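Side-chain contacts in Peptide/nickel transport system substrate-binding protein (Listeria monocytogenes serotype 1/2a, PDB 5KZT), which binds peptides and probably delivers them to a membrane transporter for uptake into the cell: residues A[155-158]-A[159-163]; A[111-114]-A[115-118]; A[353-356]-A[357-361]. All blocks are in the same frame, centred on the assembly; numbering follows the deposited sequence.

Contact 1: residues A[155-158]-A[159-163]; sequences AYIN and SLFAF
Ile-157 lies across the ring of Phe-161, one turn further along the short helix 157-161. Its CG1 sits over the face, 3.9 Å from the centroid and 29° off the ring normal, a CH-pi contact made possible because CG1 stands anti to the backbone N (chi1 -169°). The carbonyl oxygen of Ile-157 lies over a face of the same ring, nearer its rim, while accepting a 3.0 Å hydrogen bond from Phe-161 N. Asn-158 brings OD1 obliquely to Phe-161 CD2, its amide plane turned 27° from the ring. CD1 of Ile-157 reaches onward to meet Leu-160 CD1 at 4.0 Å, the two side chains crossing at about a right angle. That same leucine methyl meets Tyr-156 at the ring edge, 4.0 Å from CE1. Tyr-156 is the N-cap residue: its carbonyl oxygen accepts a hydrogen bond from Leu-160 N at 3.2 Å, in the carbonyl plane, and a weak one from Ser-159 N. Beyond the helix its ring stacks on Tyr-429. Branched and aromatic residues suit the buried positions of Ile-157, Leu-160 and Phe-161: main-chain bonds, two of them weak, take up the N-H groups of residues 159 to 162, while the side chains meet chiefly through apolar and CH-pi contacts.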
loop_
_atom_site.group_PDB
_atom_site.type_symbol
_atom_site.label_atom_id
_atom_site.label_comp_id
_atom_site.label_asym_id
_atom_site.label_seq_id
_atom_site.Cartn_x
_atom_site.Cartn_y
_atom_site.Cartn_z
ATOM N N ALA A 155 11.102 -1.577 -17.042
ATOM C CA ALA A 155 10.091 -2.494 -17.578
ATOM C C ALA A 155 8.675 -2.237 -17.048
ATOM O O ALA A 155 7.717 -2.506 -17.745
ATOM C CB ALA A 155 10.470 -3.921 -17.284
ATOM N N TYR A 156 8.553 -1.727 -15.825
ATOM C CA TYR A 156 7.247 -1.523 -15.164
ATOM C C TYR A 156 6.813 -0.054 -15.212
ATOM O O TYR A 156 5.923 0.372 -14.445
ATOM C CB TYR A 156 7.287 -2.007 -13.691
ATOM C CG TYR A 156 8.521 -1.578 -12.910
ATOM C CD1 TYR A 156 8.612 -0.317 -12.349
ATOM C CD2 TYR A 156 9.595 -2.446 -12.748
ATOM C CE1 TYR A 156 9.743 0.074 -11.646
ATOM C CE2 TYR A 156 10.732 -2.067 -12.055
ATOM C CZ TYR A 156 10.794 -0.826 -11.492
ATOM O OH TYR A 156 11.924 -0.448 -10.820
ATOM N N ILE A 157 7.420 0.731 -16.103
ATOM C CA ILE A 157 7.111 2.154 -16.173
ATOM C C ILE A 157 5.615 2.445 -16.354
ATOM O O ILE A 157 5.103 3.392 -15.775
ATOM C CB ILE A 157 7.955 2.880 -17.244
ATOM C CG1 ILE A 157 7.814 4.401 -17.105
ATOM C CG2 ILE A 157 7.595 2.427 -18.649
ATOM C CD1 ILE A 157 8.357 4.974 -15.819
ATOM N N ASN A 158 4.920 1.640 -17.142
ATOM C CA ASN A 158 3.483 1.860 -17.331
ATOM C C ASN A 158 2.675 1.615 -16.036
ATOM O O ASN A 158 1.611 2.223 -15.841
ATOM C CB ASN A 158 2.950 1.010 -18.469
ATOM C CG ASN A 158 3.503 1.419 -19.817
ATOM O OD1 ASN A 158 4.219 2.429 -19.955
ATOM N ND2 ASN A 158 3.189 0.629 -20.830
ATOM N N SER A 159 3.173 0.738 -15.163
ATOM C CA SER A 159 2.561 0.538 -13.829
ATOM C C SER A 159 2.753 1.772 -12.936
ATOM O O SER A 159 1.857 2.163 -12.174
ATOM C CB SER A 159 3.119 -0.710 -13.145
ATOM O OG SER A 159 2.886 -1.894 -13.894
ATOM N N LEU A 160 3.925 2.403 -13.052
ATOM C CA LEU A 160 4.132 3.695 -12.373
ATOM C C LEU A 160 3.167 4.747 -12.911
ATOM O O LEU A 160 2.536 5.468 -12.122
ATOM C CB LEU A 160 5.579 4.175 -12.458
ATOM C CG LEU A 160 6.623 3.219 -11.854
ATOM C CD1 LEU A 160 8.050 3.727 -12.035
ATOM C CD2 LEU A 160 6.363 2.975 -10.369
ATOM N N PHE A 161 3.017 4.818 -14.232
ATOM C CA PHE A 161 2.077 5.781 -14.844
ATOM C C PHE A 161 0.622 5.547 -14.378
ATOM O O PHE A 161 -0.187 6.457 -14.379
ATOM C CB PHE A 161 2.104 5.694 -16.364
ATOM C CG PHE A 161 3.391 6.113 -17.016
ATOM C CD1 PHE A 161 4.337 6.931 -16.375
ATOM C CD2 PHE A 161 3.641 5.717 -18.326
ATOM C CE1 PHE A 161 5.502 7.311 -17.030
ATOM C CE2 PHE A 161 4.805 6.112 -18.979
ATOM C CZ PHE A 161 5.729 6.908 -18.328
ATOM N N ALA A 162 0.308 4.324 -13.980
ATOM C CA ALA A 162 -0.989 3.982 -13.419
ATOM C C ALA A 162 -1.086 4.167 -11.888
ATOM O O ALA A 162 -2.114 3.840 -11.289
ATOM C CB ALA A 162 -1.308 2.542 -13.783
ATOM N N PHE A 163 -0.038 4.684 -11.258
ATOM C CA PHE A 163 0.007 4.788 -9.804
ATOM C C PHE A 163 -0.277 6.237 -9.376
ATOM O O PHE A 163 0.215 7.170 -10.007
ATOM C CB PHE A 163 1.368 4.305 -9.292
ATOM C CG PHE A 163 1.403 4.082 -7.821
ATOM C CD1 PHE A 163 0.823 2.937 -7.275
ATOM C CD2 PHE A 163 1.964 5.029 -6.962
ATOM C CE1 PHE A 163 0.814 2.742 -5.902
ATOM C CE2 PHE A 163 1.966 4.825 -5.589
ATOM C CZ PHE A 163 1.379 3.681 -5.061
#

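Contact 2: residues A[111-114]-A[115-118]; sequences ATYS and YLFD
The loop between helices 94-105 and 123-127 winds into a 3-10 turn that holds Leu-116, and Tyr-113, just before that turn, lies beside this leucine and reaches the bound peptide of this solute-binding protein. The tight winding shows in its i to i+3 bonds: Leu-116 N donates to Tyr-113 O at 3.0 Å and Phe-117 N to Ser-114 O at 3.1 Å.

Leucine fits beside the tyrosine because its extended branch, with CD1 trans, brings that methyl obliquely to the ring, 3.5 Å from Tyr-113 CD1. The ring of Tyr-115 points the same way as that of Tyr-113, with centroids 5.9 Å apart and planes at 40°, neither stacked nor edge-to-face. Its chi1 of 70° sets CG between the backbone N and carbonyl carbon, turning the ring back toward Thr-112 and Tyr-113; Thr-112 O then lies near the ring plane, 3.2 Å from Tyr-115 CD2. The phenol of Tyr-113 has work of its own: OH hydrogen-bonds to Asp-428 and to the peptide backbone, consistent with a grip indifferent to the peptide's sequence. A purely apolar ring could not do this, which is why tyrosine suits the place. Phe-117 turns elsewhere, stacking on Phe-166 and meeting Trp-101 edge-to-face. At the exposed end, one water donates to both Ser-114 O and Asp-118 OD1, 2.9 Å from each, bridging main chain and carboxylate.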
loop_
_atom_site.group_PDB
_atom_site.type_symbol
_atom_site.label_atom_id
_atom_site.label_comp_id
_atom_site.label_asym_id
_atom_site.label_seq_id
_atom_site.Cartn_x
_atom_site.Cartn_y
_atom_site.Cartn_z
ATOM N N ALA A 111 7.057 14.012 0.139
ATOM C CA ALA A 111 6.151 12.935 -0.254
ATOM C C ALA A 111 6.874 11.626 -0.052
ATOM O O ALA A 111 7.980 11.454 -0.577
ATOM C CB ALA A 111 5.755 13.078 -1.705
ATOM N N THR A 112 6.261 10.692 0.678
ATOM C CA THR A 112 6.953 9.447 0.988
ATOM C C THR A 112 7.255 8.624 -0.255
ATOM O O THR A 112 8.226 7.866 -0.244
ATOM C CB THR A 112 6.192 8.564 1.987
ATOM O OG1 THR A 112 4.890 8.263 1.467
ATOM C CG2 THR A 112 6.082 9.240 3.344
ATOM N N TYR A 113 6.459 8.775 -1.324
ATOM C CA TYR A 113 6.680 8.016 -2.559
ATOM C C TYR A 113 7.593 8.741 -3.554
ATOM O O TYR A 113 7.719 8.334 -4.710
ATOM C CB TYR A 113 5.342 7.694 -3.215
ATOM C CG TYR A 113 4.703 6.379 -2.837
ATOM C CD1 TYR A 113 5.410 5.179 -2.931
ATOM C CD2 TYR A 113 3.365 6.324 -2.472
ATOM C CE1 TYR A 113 4.802 3.972 -2.668
ATOM C CE2 TYR A 113 2.756 5.126 -2.185
ATOM C CZ TYR A 113 3.471 3.948 -2.284
ATOM O OH TYR A 113 2.840 2.736 -2.036
ATOM N N SER A 114 8.267 9.797 -3.112
ATOM C CA SER A 114 9.181 10.506 -4.008
ATOM C C SER A 114 10.245 9.573 -4.624
ATOM O O SER A 114 10.704 9.815 -5.740
ATOM C CB SER A 114 9.837 11.683 -3.298
ATOM O OG SER A 114 10.708 11.226 -2.296
ATOM N N TYR A 115 10.610 8.504 -3.906
ATOM C CA TYR A 115 11.600 7.534 -4.382
ATOM C C TYR A 115 11.189 6.788 -5.677
ATOM O O TYR A 115 12.051 6.353 -6.423
ATOM C CB TYR A 115 11.984 6.548 -3.276
ATOM C CG TYR A 115 10.921 5.543 -2.873
ATOM C CD1 TYR A 115 10.828 4.301 -3.508
ATOM C CD2 TYR A 115 10.033 5.809 -1.837
ATOM C CE1 TYR A 115 9.854 3.377 -3.136
ATOM C CE2 TYR A 115 9.089 4.876 -1.428
ATOM C CZ TYR A 115 8.996 3.663 -2.097
ATOM O OH TYR A 115 8.069 2.727 -1.717
ATOM N N LEU A 116 9.892 6.683 -5.959
ATOM C CA LEU A 116 9.435 6.055 -7.200
ATOM C C LEU A 116 9.914 6.828 -8.424
ATOM O O LEU A 116 10.069 6.261 -9.514
ATOM C CB LEU A 116 7.907 5.960 -7.247
ATOM C CG LEU A 116 7.239 5.037 -6.228
ATOM C CD1 LEU A 116 5.738 5.087 -6.393
ATOM C CD2 LEU A 116 7.745 3.614 -6.347
ATOM N N PHE A 117 10.160 8.124 -8.242
ATOM C CA PHE A 117 10.636 8.966 -9.327
ATOM C C PHE A 117 12.129 8.804 -9.640
ATOM O O PHE A 117 12.625 9.450 -10.561
ATOM C CB PHE A 117 10.275 10.441 -9.058
ATOM C CG PHE A 117 8.822 10.711 -9.177
ATOM C CD1 PHE A 117 7.935 10.344 -8.172
ATOM C CD2 PHE A 117 8.317 11.274 -10.328
ATOM C CE1 PHE A 117 6.574 10.546 -8.315
ATOM C CE2 PHE A 117 6.970 11.504 -10.465
ATOM C CZ PHE A 117 6.097 11.140 -9.464
ATOM N N ASP A 118 12.817 7.918 -8.929
ATOM C CA ASP A 118 14.150 7.437 -9.342
ATOM C C ASP A 118 14.157 6.915 -10.781
ATOM O O ASP A 118 15.182 6.953 -11.431
ATOM C CB ASP A 118 14.618 6.284 -8.448
ATOM C CG ASP A 118 15.132 6.731 -7.102
ATOM O OD1 ASP A 118 15.285 7.958 -6.847
ATOM O OD2 ASP A 118 15.432 5.811 -6.277
HETATM O O HOH W 1 13.466 10.134 -6.479
#

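Contact 3: residues A[353-356]-A[357-361]; sequences KAWK and AGLKE
With CG of Trp-355 opposite the backbone N (chi1 179°) and CG of Leu-359 opposite its own carbonyl carbon (chi1 -75°), the indole and the isobutyl group meet along one side of the helix. Leu-359 CD1 comes down over the indole face, 3.6 Å from the centroid of the five-membered ring and 23° off its normal, a CH-pi contact. The methyl is displaced toward the rim, where it lies 3.3 Å from Trp-355 NE1 and 3.5 Å from Trp-355 CE2. The other methyl, CD2, reaches the six-membered ring, 4.0 Å from Trp-355 CZ2. A branched leucine thus lays CD1 over the five-membered ring and CD2 beside the CZ2-CH2 side of the other.

The pair is an i, i+4 contact on helix 348-362, and the backbone sets its spacing: Leu-359 N donates to Trp-355 O at 3.0 Å. Ala-357, Gly-358 and Lys-360 donate in the same alpha-helical pattern to Lys-353, Ala-354 and Lys-356.

Beyond the pair, Trp-355 and Leu-359 both pack on Ile-367 of strand 367-374, so this side of the helix faces the sheet. The indole N-H does not go unmet in this largely apolar setting: NE1 donates to the main-chain oxygen of Asp-395. Small residues suit the part of the helix that approaches helix 291-299, where the methyl groups of Ala-354 and Ala-357 touch Asn-292. Gly-358 lies buried, with no side chain to fit in. Outward, Lys-353, Lys-356 and Lys-360 are exposed, as suits long charged chains.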
loop_
_atom_site.group_PDB
_atom_site.type_symbol
_atom_site.label_atom_id
_atom_site.label_comp_id
_atom_site.label_asym_id
_atom_site.label_seq_id
_atom_site.Cartn_x
_atom_site.Cartn_y
_atom_site.Cartn_z
ATOM N N LYS A 353 17.078 -19.127 22.836
ATOM C CA LYS A 353 18.534 -18.974 22.716
ATOM C C LYS A 353 18.913 -17.503 22.438
ATOM O O LYS A 353 19.747 -16.930 23.142
ATOM C CB LYS A 353 19.093 -19.884 21.603
ATOM C CG LYS A 353 20.611 -19.814 21.457
ATOM C CD LYS A 353 21.183 -20.739 20.391
ATOM C CE LYS A 353 22.681 -20.924 20.631
ATOM N NZ LYS A 353 23.439 -21.289 19.402
ATOM N N ALA A 354 18.288 -16.910 21.423
ATOM C CA ALA A 354 18.513 -15.500 21.088
ATOM C C ALA A 354 18.110 -14.575 22.237
ATOM O O ALA A 354 18.800 -13.608 22.528
ATOM C CB ALA A 354 17.749 -15.121 19.819
ATOM N N TRP A 355 16.980 -14.871 22.880
ATOM C CA TRP A 355 16.499 -14.077 24.013
ATOM C C TRP A 355 17.512 -14.037 25.169
ATOM O O TRP A 355 17.870 -12.951 25.638
ATOM C CB TRP A 355 15.154 -14.631 24.481
ATOM C CG TRP A 355 14.523 -13.949 25.644
ATOM C CD1 TRP A 355 14.246 -14.509 26.847
ATOM C CD2 TRP A 355 14.023 -12.612 25.702
ATOM N NE1 TRP A 355 13.620 -13.608 27.663
ATOM C CE2 TRP A 355 13.474 -12.428 26.987
ATOM C CE3 TRP A 355 13.975 -11.548 24.788
ATOM C CZ2 TRP A 355 12.916 -11.226 27.398
ATOM C CZ3 TRP A 355 13.420 -10.350 25.198
ATOM C CH2 TRP A 355 12.898 -10.197 26.494
ATOM N N LYS A 356 17.982 -15.203 25.609
ATOM C CA LYS A 356 18.971 -15.258 26.713
ATOM C C LYS A 356 20.258 -14.470 26.374
ATOM O O LYS A 356 20.775 -13.718 27.210
ATOM C CB LYS A 356 19.296 -16.713 27.115
ATOM C CG LYS A 356 18.117 -17.463 27.755
ATOM C CD LYS A 356 18.504 -18.718 28.536
ATOM C CE LYS A 356 18.500 -20.002 27.707
ATOM N NZ LYS A 356 17.138 -20.445 27.295
ATOM N N ALA A 357 20.741 -14.625 25.143
ATOM C CA ALA A 357 21.977 -13.964 24.691
ATOM C C ALA A 357 21.818 -12.448 24.579
ATOM O O ALA A 357 22.699 -11.691 24.985
ATOM C CB ALA A 357 22.430 -14.545 23.362
ATOM N N GLY A 358 20.694 -12.014 24.015
ATOM C CA GLY A 358 20.348 -10.593 23.956
ATOM C C GLY A 358 20.258 -9.942 25.327
ATOM O O GLY A 358 20.824 -8.885 25.531
ATOM N N LEU A 359 19.559 -10.584 26.262
ATOM C CA LEU A 359 19.402 -10.070 27.628
ATOM C C LEU A 359 20.757 -9.927 28.342
ATOM O O LEU A 359 20.967 -8.976 29.102
ATOM C CB LEU A 359 18.522 -11.009 28.459
ATOM C CG LEU A 359 17.009 -10.995 28.203
ATOM C CD1 LEU A 359 16.349 -12.150 28.940
ATOM C CD2 LEU A 359 16.398 -9.669 28.613
ATOM N N LYS A 360 21.647 -10.888 28.101
ATOM C CA LYS A 360 23.012 -10.853 28.633
ATOM C C LYS A 360 23.799 -9.667 28.031
ATOM O O LYS A 360 24.477 -8.934 28.758
ATOM C CB LYS A 360 23.719 -12.189 28.352
ATOM C CG LYS A 360 24.964 -12.439 29.171
ATOM C CD LYS A 360 25.721 -13.680 28.699
ATOM C CE LYS A 360 25.012 -14.996 29.037
ATOM N NZ LYS A 360 25.016 -15.343 30.490
ATOM N N GLU A 361 23.687 -9.469 26.717
ATOM C CA GLU A 361 24.384 -8.370 26.033
ATOM C C GLU A 361 23.922 -7.006 26.525
ATOM O O GLU A 361 24.739 -6.107 26.680
ATOM C CB GLU A 361 24.210 -8.459 24.507
ATOM C CG GLU A 361 24.977 -9.619 23.879
ATOM C CD GLU A 361 24.567 -9.941 22.448
ATOM O OE1 GLU A 361 23.488 -9.506 21.985
ATOM O OE2 GLU A 361 25.347 -10.637 21.761
#

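From the N terminus the chain reaches contact 2, then contact 1 and much later contact 3. Each is local, joining adjoining segments, so the three follow in series and none nests or crosses. Contact 2 shapes the loop after helix 94-105, and contact 1 forms helix 157-161. Though separated in sequence, these two touch: Phe-163 CZ lies 3.5 Å from Tyr-113 CZ in an edge-to-face pair, and Phe-163 also packs on Leu-116, joining the short helix to the peptide-binding loop. Contact 3 lies on the opposite side of the chain's centre from contact 1, their centres about 45 Å apart, and its Trp-355 and Leu-359 pack helix 348-362 against strand 367-374.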